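Mitotic checkpoint control protein kinase BUB1 (Drosophila melanogaster, PDB 6JKK) probably acts as an ATP-dependent protein kinase at the kinetochore in the mitotic checkpoint, this chain being its kinase domain. Local coordinates at residues A[22-25]-A[26-30]; A[73-76]-A[77-80]; A[234-238]-A[239-243]; A[281-284]-A[285-288]. All coordinates share one frame; numbering follows the deposited sequence.

Contact 1. Residues A[22-25]-A[26-30]; sequences IDFS and MYIEK
A chi1 of -172° swings the ring of F24 back until its far end meets I28, although CB starts out away from 26-30. I28, four residues on, sets CG1 between its N and its carbonyl carbon (chi1 65°), which leaves the branch methyl CG2 anti to the carbonyl carbon and over one face of the F24 ring. This is a CH-pi contact: CG2 of I28 lies 3.7 Å from the centroid of the F24 ring, displaced toward the rim, and its nearest ring atom is CZ of F24 at 3.4 Å. Y27 adds a looser touch, CE1 of F24 reaching the edge of the tyrosine ring 4.3 Å from CD2 of Y27. The backbone keeps the two partners one turn apart, I28 N donating to F24 O at 3.0 Å and nearly straight (165°), and E29 N to S25 O at 3.1 Å. Y27 N has weak bonds to D23 O and F24 O. On the more exposed flank a water joins S25 OG (2.9 Å) to E29 OE2 (2.6 Å), donating to the carboxylate. The apolar flank rests on helix 92-104, F24 against L99 and I28 against Y92 and F95; by its place after strand 80-87 that helix is probably the counterpart of kinase helix αC. D23, with its positive phi, marks the break: it is the C-prime residue of the Schellman motif ending helix 12-21 and the N-cap position of helix 24-28, without a capping bond from its side chain, a tight junction between two successive helices.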
loop_
_atom_site.group_PDB
_atom_site.type_symbol
_atom_site.label_atom_id
_atom_site.label_comp_id
_atom_site.label_asym_id
_atom_site.label_seq_id
_atom_site.Cartn_x
_atom_site.Cartn_y
_atom_site.Cartn_z
ATOM N N ILE A 22 -24.311 -7.563 -3.198
ATOM C CA ILE A 22 -24.171 -6.713 -4.377
ATOM C C ILE A 22 -24.041 -7.521 -5.670
ATOM O O ILE A 22 -23.677 -6.967 -6.714
ATOM C CB ILE A 22 -22.953 -5.785 -4.257
ATOM C CG1 ILE A 22 -21.661 -6.605 -4.208
ATOM C CG2 ILE A 22 -23.074 -4.897 -3.024
ATOM C CD1 ILE A 22 -20.426 -5.770 -4.209
ATOM N N ASP A 23 -24.335 -8.820 -5.596
ATOM C CA ASP A 23 -24.314 -9.695 -6.773
ATOM C C ASP A 23 -22.983 -9.608 -7.526
ATOM O O ASP A 23 -22.953 -9.369 -8.736
ATOM C CB ASP A 23 -25.485 -9.366 -7.709
ATOM C CG ASP A 23 -26.841 -9.601 -7.060
ATOM O OD1 ASP A 23 -27.049 -10.691 -6.487
ATOM O OD2 ASP A 23 -27.694 -8.692 -7.130
ATOM N N PHE A 24 -21.888 -9.793 -6.797
ATOM C CA PHE A 24 -20.559 -9.626 -7.367
ATOM C C PHE A 24 -20.241 -10.669 -8.447
ATOM O O PHE A 24 -19.667 -10.332 -9.484
ATOM C CB PHE A 24 -19.497 -9.651 -6.265
ATOM C CG PHE A 24 -18.120 -9.303 -6.750
ATOM C CD1 PHE A 24 -17.859 -8.047 -7.285
ATOM C CD2 PHE A 24 -17.096 -10.231 -6.683
ATOM C CE1 PHE A 24 -16.591 -7.720 -7.741
ATOM C CE2 PHE A 24 -15.823 -9.919 -7.130
ATOM C CZ PHE A 24 -15.565 -8.662 -7.661
ATOM N N SER A 25 -20.614 -11.927 -8.215
ATOM C CA SER A 25 -20.311 -12.994 -9.170
ATOM C C SER A 25 -20.994 -12.752 -10.514
ATOM O O SER A 25 -20.403 -12.953 -11.576
ATOM C CB SER A 25 -20.717 -14.357 -8.602
ATOM O OG SER A 25 -22.106 -14.392 -8.324
ATOM N N MET A 26 -22.240 -12.300 -10.458
ATOM C CA MET A 26 -22.983 -11.936 -11.652
ATOM C C MET A 26 -22.281 -10.816 -12.432
ATOM O O MET A 26 -22.321 -10.784 -13.666
ATOM C CB MET A 26 -24.390 -11.519 -11.238
ATOM C CG MET A 26 -25.167 -10.734 -12.254
ATOM S SD MET A 26 -26.773 -10.316 -11.560
ATOM C CE MET A 26 -27.218 -11.900 -10.852
ATOM N N TYR A 27 -21.631 -9.906 -11.712
ATOM C CA TYR A 27 -20.884 -8.830 -12.358
ATOM C C TYR A 27 -19.604 -9.336 -13.021
ATOM O O TYR A 27 -19.384 -9.084 -14.204
ATOM C CB TYR A 27 -20.567 -7.705 -11.365
ATOM C CG TYR A 27 -19.718 -6.568 -11.925
ATOM C CD1 TYR A 27 -20.074 -5.911 -13.101
ATOM C CD2 TYR A 27 -18.573 -6.142 -11.259
ATOM C CE1 TYR A 27 -19.302 -4.873 -13.603
ATOM C CE2 TYR A 27 -17.797 -5.101 -11.751
ATOM C CZ TYR A 27 -18.167 -4.472 -12.922
ATOM O OH TYR A 27 -17.392 -3.435 -13.416
ATOM N N ILE A 28 -18.762 -10.056 -12.281
ATOM C CA ILE A 28 -17.474 -10.466 -12.849
ATOM C C ILE A 28 -17.617 -11.469 -13.997
ATOM O O ILE A 28 -16.737 -11.563 -14.857
ATOM C CB ILE A 28 -16.468 -10.970 -11.787
ATOM C CG1 ILE A 28 -16.941 -12.259 -11.117
ATOM C CG2 ILE A 28 -16.205 -9.888 -10.740
ATOM C CD1 ILE A 28 -15.945 -12.779 -10.070
ATOM N N GLU A 29 -18.741 -12.186 -14.025
ATOM C CA GLU A 29 -19.059 -13.090 -15.134
ATOM C C GLU A 29 -19.206 -12.353 -16.473
ATOM O O GLU A 29 -19.193 -12.981 -17.534
ATOM C CB GLU A 29 -20.359 -13.849 -14.845
ATOM C CG GLU A 29 -20.236 -14.996 -13.854
ATOM C CD GLU A 29 -21.588 -15.483 -13.362
ATOM O OE1 GLU A 29 -22.607 -15.192 -14.028
ATOM O OE2 GLU A 29 -21.626 -16.149 -12.306
ATOM N N LYS A 30 -19.360 -11.030 -16.413
ATOM C CA LYS A 30 -19.572 -10.198 -17.602
ATOM C C LYS A 30 -18.328 -9.435 -18.054
ATOM O O LYS A 30 -18.317 -8.830 -19.133
ATOM C CB LYS A 30 -20.663 -9.170 -17.322
ATOM C CG LYS A 30 -22.016 -9.503 -17.908
ATOM C CD LYS A 30 -22.695 -10.611 -17.146
ATOM C CE LYS A 30 -24.205 -10.442 -17.202
ATOM N NZ LYS A 30 -24.861 -11.143 -16.069
HETATM O O HOH W 1 -23.385 -15.879 -10.479
#

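Contact 2. Residues A[73-76]-A[77-80]; sequences GKHL and KSGK
G79 and K80 both face H75, so one residue of strand 68-75 is matched by two across the turn. G79 N donates to H75 O at 2.7 Å, and H75 N gives a bond of 2.9 Å to K80 O. G79 has phi 83°, where a side chain would jam against the carbonyl O of S78, and calls for glycine. H75 has CG anti to N (chi1 -175°), and its ring lies against the turn: CB of S78 is at the ring edge, 3.2 Å from ND1 of H75, with the serine OG near the ring plane. K77 runs alongside, its CB 3.8 Å from CE1 of H75, and its backbone N stands over one ring face. Beyond the turn, NE2 of H75 is hydrogen-bonded to E54, to which NZ of K77 makes a long, weak ion pair, and F56 meets the imidazole. With an alanine in place of H75, E54 would probably lose its imidazole partner, S78 the ring edge its CB abuts and K77 the face under its backbone N. K74 lays its chain along the returning backbone, CD 3.5 Å from O of G79, while CA of K74 makes a CH...O contact of 3.4 Å with O of K80. This is a beta hairpin whose turn closes with a G1 beta bulge at G79 and K80; it joins strands 68-75 and 80-87 of the kinase N-lobe sheet.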
loop_
_atom_site.group_PDB
_atom_site.type_symbol
_atom_site.label_atom_id
_atom_site.label_comp_id
_atom_site.label_asym_id
_atom_site.label_seq_id
_atom_site.Cartn_x
_atom_site.Cartn_y
_atom_site.Cartn_z
ATOM N N GLY A 73 6.273 -12.181 -14.762
ATOM C CA GLY A 73 6.165 -12.700 -16.111
ATOM C C GLY A 73 6.069 -11.580 -17.124
ATOM O O GLY A 73 6.549 -10.467 -16.880
ATOM N N LYS A 74 5.455 -11.864 -18.268
ATOM C CA LYS A 74 5.301 -10.834 -19.286
ATOM C C LYS A 74 4.115 -11.092 -20.197
ATOM O O LYS A 74 3.909 -12.214 -20.661
ATOM C CB LYS A 74 6.578 -10.710 -20.125
ATOM C CG LYS A 74 6.495 -9.662 -21.234
ATOM C CD LYS A 74 7.827 -9.511 -21.955
ATOM C CE LYS A 74 8.919 -9.052 -21.006
ATOM N NZ LYS A 74 10.255 -8.997 -21.673
ATOM N N HIS A 75 3.334 -10.042 -20.433
ATOM C CA HIS A 75 2.297 -10.053 -21.457
ATOM C C HIS A 75 2.992 -9.942 -22.815
ATOM O O HIS A 75 3.524 -8.886 -23.163
ATOM C CB HIS A 75 1.338 -8.878 -21.238
ATOM C CG HIS A 75 0.164 -8.861 -22.172
ATOM N ND1 HIS A 75 -0.193 -7.743 -22.891
ATOM C CD2 HIS A 75 -0.736 -9.820 -22.490
ATOM C CE1 HIS A 75 -1.262 -8.013 -23.622
ATOM N NE2 HIS A 75 -1.611 -9.267 -23.397
ATOM N N LEU A 76 3.004 -11.042 -23.564
ATOM C CA LEU A 76 3.775 -11.142 -24.803
ATOM C C LEU A 76 3.435 -10.076 -25.856
ATOM O O LEU A 76 4.328 -9.524 -26.506
ATOM C CB LEU A 76 3.619 -12.545 -25.392
ATOM C CG LEU A 76 4.201 -13.641 -24.504
ATOM C CD1 LEU A 76 3.975 -15.031 -25.076
ATOM C CD2 LEU A 76 5.675 -13.386 -24.329
ATOM N N LYS A 77 2.145 -9.796 -26.013
ATOM C CA LYS A 77 1.667 -8.832 -27.004
ATOM C C LYS A 77 2.201 -7.433 -26.704
ATOM O O LYS A 77 2.675 -6.723 -27.596
ATOM C CB LYS A 77 0.134 -8.826 -27.017
ATOM C CG LYS A 77 -0.507 -8.020 -28.135
ATOM C CD LYS A 77 -1.995 -8.338 -28.241
ATOM C CE LYS A 77 -2.237 -9.815 -28.551
ATOM N NZ LYS A 77 -3.601 -10.266 -28.136
ATOM N N SER A 78 2.131 -7.056 -25.433
ATOM C CA SER A 78 2.531 -5.734 -24.966
ATOM C C SER A 78 4.029 -5.626 -24.712
ATOM O O SER A 78 4.626 -4.564 -24.905
ATOM C CB SER A 78 1.814 -5.427 -23.651
ATOM O OG SER A 78 0.947 -4.322 -23.783
ATOM N N GLY A 79 4.622 -6.719 -24.238
ATOM C CA GLY A 79 5.973 -6.683 -23.707
ATOM C C GLY A 79 5.942 -6.217 -22.267
ATOM O O GLY A 79 6.976 -6.126 -21.603
ATOM N N LYS A 80 4.736 -5.921 -21.789
ATOM C CA LYS A 80 4.530 -5.421 -20.440
ATOM C C LYS A 80 4.880 -6.475 -19.395
ATOM O O LYS A 80 4.307 -7.566 -19.386
ATOM C CB LYS A 80 3.073 -5.000 -20.259
ATOM C CG LYS A 80 2.868 -3.503 -20.086
ATOM C CD LYS A 80 2.651 -2.805 -21.420
ATOM C CE LYS A 80 2.370 -1.318 -21.233
ATOM N NZ LYS A 80 1.236 -0.865 -22.088
#

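Contact 3. Residues A[234-238]-A[239-243]; sequences CIEMR and TGRPW
Hydrogen bonds from T239 and R241 back to I235 and E236 tie the residues after the short, weakly bonded helix 235-238 to it. E236 O takes two donors from opposite faces of its carbonyl plane: R241 N at 2.9 Å, and T239 N at 3.2 Å, well above the plane. T239 OG1, held between its own N and carbonyl carbon (chi1 54°), turns back to donate to I235 O at 2.7 Å. A valine in place of T239 would probably leave I235 O without this hydroxyl donor and the helix end less firmly tied. Sulfur and aromatic contacts form the inner side. M237 comes in obliquely, its CE 3.5 Å from CZ2 of W243; from the same side of the indole, SG of C234 stands over the five-membered ring, 4.5 Å from its centroid. The indole is anchored by NE1 to Y225 O and meets the F223 ring, while L247 of helix 246-261 touches both C234 and M237. Charges lie outside this: CG of E236 lies loosely over one face of the R241 guanidinium, and OE2 of E236 stays 4.5 Å from NH2 of R241, attraction without a directed bond. Sequence and position suit the kinase αEF helix at the end of the activation segment: C234, I235 and E236 probably stand where most kinases have Ala-Pro-Glu, leading to helix 246-261, the counterpart of αF.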
loop_
_atom_site.group_PDB
_atom_site.type_symbol
_atom_site.label_atom_id
_atom_site.label_comp_id
_atom_site.label_asym_id
_atom_site.label_seq_id
_atom_site.Cartn_x
_atom_site.Cartn_y
_atom_site.Cartn_z
ATOM N N CYS A 234 -2.553 -1.075 15.800
ATOM C CA CYS A 234 -2.603 0.386 15.786
ATOM C C CYS A 234 -2.915 0.874 17.205
ATOM O O CYS A 234 -3.174 0.066 18.105
ATOM C CB CYS A 234 -3.599 0.932 14.746
ATOM S SG CYS A 234 -5.369 0.665 15.089
ATOM N N ILE A 235 -2.876 2.186 17.413
ATOM C CA ILE A 235 -2.994 2.744 18.759
ATOM C C ILE A 235 -4.340 2.424 19.417
ATOM O O ILE A 235 -4.409 2.127 20.615
ATOM C CB ILE A 235 -2.741 4.266 18.749
ATOM C CG1 ILE A 235 -1.333 4.551 18.235
ATOM C CG2 ILE A 235 -2.916 4.856 20.140
ATOM C CD1 ILE A 235 -0.272 3.762 18.970
ATOM N N GLU A 236 -5.406 2.475 18.628
ATOM C CA GLU A 236 -6.743 2.176 19.137
ATOM C C GLU A 236 -6.861 0.720 19.603
ATOM O O GLU A 236 -7.521 0.427 20.603
ATOM C CB GLU A 236 -7.799 2.491 18.066
ATOM C CG GLU A 236 -7.965 3.988 17.764
ATOM C CD GLU A 236 -6.830 4.570 16.927
ATOM O OE1 GLU A 236 -6.035 3.791 16.359
ATOM O OE2 GLU A 236 -6.742 5.812 16.832
ATOM N N MET A 237 -6.206 -0.185 18.879
ATOM C CA MET A 237 -6.226 -1.606 19.218
ATOM C C MET A 237 -5.487 -1.901 20.518
ATOM O O MET A 237 -5.789 -2.883 21.199
ATOM C CB MET A 237 -5.600 -2.432 18.097
ATOM C CG MET A 237 -6.399 -2.467 16.810
ATOM S SD MET A 237 -5.465 -3.339 15.548
ATOM C CE MET A 237 -6.588 -3.176 14.154
ATOM N N ARG A 238 -4.509 -1.064 20.851
ATOM C CA ARG A 238 -3.736 -1.239 22.081
ATOM C C ARG A 238 -4.487 -0.705 23.299
ATOM O O ARG A 238 -4.168 -1.048 24.440
ATOM C CB ARG A 238 -2.371 -0.546 21.953
ATOM C CG ARG A 238 -1.496 -1.084 20.818
ATOM C CD ARG A 238 -0.280 -0.197 20.556
ATOM N NE ARG A 238 0.991 -0.886 20.784
ATOM C CZ ARG A 238 1.790 -1.334 19.819
ATOM N NH1 ARG A 238 1.457 -1.172 18.546
ATOM N NH2 ARG A 238 2.928 -1.942 20.126
ATOM N N THR A 239 -5.506 0.113 23.051
ATOM C CA THR A 239 -6.123 0.909 24.109
ATOM C C THR A 239 -7.639 0.743 24.210
ATOM O O THR A 239 -8.333 1.636 24.701
ATOM C CB THR A 239 -5.783 2.408 23.931
ATOM O OG1 THR A 239 -6.149 2.834 22.610
ATOM C CG2 THR A 239 -4.296 2.640 24.125
ATOM N N GLY A 240 -8.144 -0.399 23.750
ATOM C CA GLY A 240 -9.563 -0.705 23.838
ATOM C C GLY A 240 -10.477 0.303 23.159
ATOM O O GLY A 240 -11.528 0.655 23.698
ATOM N N ARG A 241 -10.084 0.763 21.973
ATOM C CA ARG A 241 -10.848 1.798 21.282
ATOM C C ARG A 241 -11.187 1.476 19.825
ATOM O O ARG A 241 -10.456 0.749 19.149
ATOM C CB ARG A 241 -10.152 3.161 21.395
ATOM C CG ARG A 241 -10.502 3.908 22.681
ATOM C CD ARG A 241 -10.040 5.353 22.636
ATOM N NE ARG A 241 -8.619 5.446 22.329
ATOM C CZ ARG A 241 -8.083 6.386 21.559
ATOM N NH1 ARG A 241 -8.850 7.325 21.021
ATOM N NH2 ARG A 241 -6.777 6.388 21.329
ATOM N N PRO A 242 -12.320 2.009 19.348
ATOM C CA PRO A 242 -12.742 1.834 17.956
ATOM C C PRO A 242 -11.810 2.540 16.973
ATOM O O PRO A 242 -11.164 3.522 17.341
ATOM C CB PRO A 242 -14.127 2.488 17.932
ATOM C CG PRO A 242 -14.112 3.451 19.074
ATOM C CD PRO A 242 -13.309 2.774 20.128
ATOM N N TRP A 243 -11.748 2.039 15.742
ATOM C CA TRP A 243 -10.900 2.620 14.705
ATOM C C TRP A 243 -11.529 2.432 13.335
ATOM O O TRP A 243 -12.309 1.507 13.123
ATOM C CB TRP A 243 -9.521 1.958 14.703
ATOM C CG TRP A 243 -9.589 0.471 14.612
ATOM C CD1 TRP A 243 -9.598 -0.412 15.653
ATOM C CD2 TRP A 243 -9.657 -0.316 13.418
ATOM N NE1 TRP A 243 -9.668 -1.700 15.180
ATOM C CE2 TRP A 243 -9.705 -1.667 13.808
ATOM C CE3 TRP A 243 -9.684 -0.008 12.054
ATOM C CZ2 TRP A 243 -9.780 -2.708 12.884
ATOM C CZ3 TRP A 243 -9.756 -1.040 11.139
ATOM C CH2 TRP A 243 -9.800 -2.372 11.555
#

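Contact 4. Residues A[281-284]-A[285-288]; sequences NVPR and YFQR
P283 is packed against two aromatic rings, those of Y285 and F286. Its CB lies over the tyrosine face, 3.7 Å from the centroid of the Y285 ring and 16° off the normal; its CD lies over the F286 ring, 4.0 Å from that centroid. Both are CH-pi contacts. Y285 can fold back this way because its CG stands between N and the carbonyl carbon (chi1 49°). V282 meets the stem of F286, CG1 of V282 being 3.7 Å from CB of F286. On the other flank the aliphatic part of R284 crosses R288, with CD of R284 over one face of the R288 guanidinium. The backbone that arranges these groups is a type I beta turn from P283 to F286, closed by F286 N to P283 O at 2.9 Å, with the donor well above the carbonyl plane. A water accepts from NH1 of R288 at 2.9 Å and donates to V282 O, tethering the arginine to the residue just before the turn. Farther out, V282 rests on W291 and F295, P283 on F261, F286 on L260, and Q287 N is hydrogen-bonded to OE2 of E156. Methylene-to-face packing therefore does most of the joining here. The like charges of the two arginines lie near each other, NE of R284 4.7 Å from NH2 of R288; this probably costs some repulsion, which the water on NH1 of R288 may help to screen.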
loop_
_atom_site.group_PDB
_atom_site.type_symbol
_atom_site.label_atom_id
_atom_site.label_comp_id
_atom_site.label_asym_id
_atom_site.label_seq_id
_atom_site.Cartn_x
_atom_site.Cartn_y
_atom_site.Cartn_z
ATOM N N ASN A 281 14.143 7.985 18.969
ATOM C CA ASN A 281 14.249 9.439 18.971
ATOM C C ASN A 281 14.699 9.958 17.607
ATOM O O ASN A 281 15.729 9.530 17.086
ATOM C CB ASN A 281 15.239 9.903 20.042
ATOM C CG ASN A 281 14.808 9.524 21.449
ATOM O OD1 ASN A 281 13.652 9.710 21.827
ATOM N ND2 ASN A 281 15.740 8.990 22.230
ATOM N N VAL A 282 13.921 10.868 17.028
ATOM C CA VAL A 282 14.343 11.582 15.829
ATOM C C VAL A 282 15.570 12.412 16.199
ATOM O O VAL A 282 15.541 13.139 17.191
ATOM C CB VAL A 282 13.238 12.525 15.321
ATOM C CG1 VAL A 282 13.623 13.123 13.979
ATOM C CG2 VAL A 282 11.905 11.780 15.216
ATOM N N PRO A 283 16.664 12.282 15.428
ATOM C CA PRO A 283 17.888 13.048 15.714
ATOM C C PRO A 283 17.630 14.558 15.696
ATOM O O PRO A 283 16.880 15.016 14.838
ATOM C CB PRO A 283 18.822 12.653 14.564
ATOM C CG PRO A 283 18.332 11.301 14.121
ATOM C CD PRO A 283 16.842 11.344 14.303
ATOM N N ARG A 284 18.229 15.309 16.622
ATOM C CA ARG A 284 18.011 16.762 16.702
ATOM C C ARG A 284 18.348 17.443 15.378
ATOM O O ARG A 284 17.736 18.449 15.011
ATOM C CB ARG A 284 18.876 17.380 17.811
ATOM C CG ARG A 284 18.296 18.614 18.564
ATOM C CD ARG A 284 17.392 19.571 17.756
ATOM N NE ARG A 284 18.047 20.176 16.596
ATOM C CZ ARG A 284 17.685 21.332 16.043
ATOM N NH1 ARG A 284 16.677 22.027 16.551
ATOM N NH2 ARG A 284 18.336 21.798 14.983
ATOM N N TYR A 285 19.324 16.901 14.661
ATOM C CA TYR A 285 19.751 17.527 13.417
ATOM C C TYR A 285 18.820 17.233 12.240
ATOM O O TYR A 285 18.896 17.899 11.202
ATOM C CB TYR A 285 21.198 17.172 13.091
ATOM C CG TYR A 285 21.533 15.709 13.181
ATOM C CD1 TYR A 285 22.051 15.167 14.351
ATOM C CD2 TYR A 285 21.360 14.876 12.090
ATOM C CE1 TYR A 285 22.371 13.835 14.433
ATOM C CE2 TYR A 285 21.675 13.543 12.160
ATOM C CZ TYR A 285 22.182 13.029 13.335
ATOM O OH TYR A 285 22.495 11.695 13.407
ATOM N N PHE A 286 17.932 16.252 12.405
ATOM C CA PHE A 286 16.843 16.070 11.451
ATOM C C PHE A 286 15.895 17.244 11.601
ATOM O O PHE A 286 16.063 18.079 12.490
ATOM C CB PHE A 286 16.051 14.783 11.720
ATOM C CG PHE A 286 16.625 13.556 11.069
ATOM C CD1 PHE A 286 15.813 12.457 10.802
ATOM C CD2 PHE A 286 17.976 13.487 10.754
ATOM C CE1 PHE A 286 16.339 11.309 10.215
ATOM C CE2 PHE A 286 18.512 12.350 10.169
ATOM C CZ PHE A 286 17.695 11.257 9.899
ATOM N N GLN A 287 14.887 17.307 10.742
ATOM C CA GLN A 287 13.833 18.285 10.935
ATOM C C GLN A 287 12.921 17.733 12.028
ATOM O O GLN A 287 11.793 17.307 11.776
ATOM C CB GLN A 287 13.106 18.568 9.619
ATOM C CG GLN A 287 14.042 19.168 8.556
ATOM C CD GLN A 287 14.697 20.459 9.027
ATOM O OE1 GLN A 287 14.009 21.393 9.427
ATOM N NE2 GLN A 287 16.030 20.510 8.997
ATOM N N ARG A 288 13.453 17.758 13.250
ATOM C CA ARG A 288 12.896 17.067 14.414
ATOM C C ARG A 288 11.456 17.451 14.710
ATOM O O ARG A 288 10.582 16.588 14.802
ATOM C CB ARG A 288 13.757 17.369 15.644
ATOM C CG ARG A 288 14.292 16.147 16.348
ATOM C CD ARG A 288 13.811 16.086 17.791
ATOM N NE ARG A 288 14.022 17.343 18.506
ATOM C CZ ARG A 288 15.034 17.576 19.335
ATOM N NH1 ARG A 288 15.941 16.634 19.565
ATOM N NH2 ARG A 288 15.140 18.750 19.943
HETATM O O HOH W 2 15.157 13.864 19.503
#

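In the fold
The four contacts follow one another along the chain, and none nests within or crosses another. Contact 1 follows the break after helix 12-21 and lays short helix 24-28 on helix 92-104 of the N-lobe. Contact 2 closes the hairpin between strands 68-75 and 80-87 of the N-lobe sheet, its nearest atoms about 17 Å from those of contact 1. Contact 3 ties the residues after helix 235-238 back to it and leads the chain into helix 246-261 of the C-lobe. Contact 4 then turns the chain between strand 276-278 and helix 288-299, against helices 156-175 and 246-261. Contacts 1 and 4 lie on opposite sides of the chain's centre, their own centres about 52 Å apart.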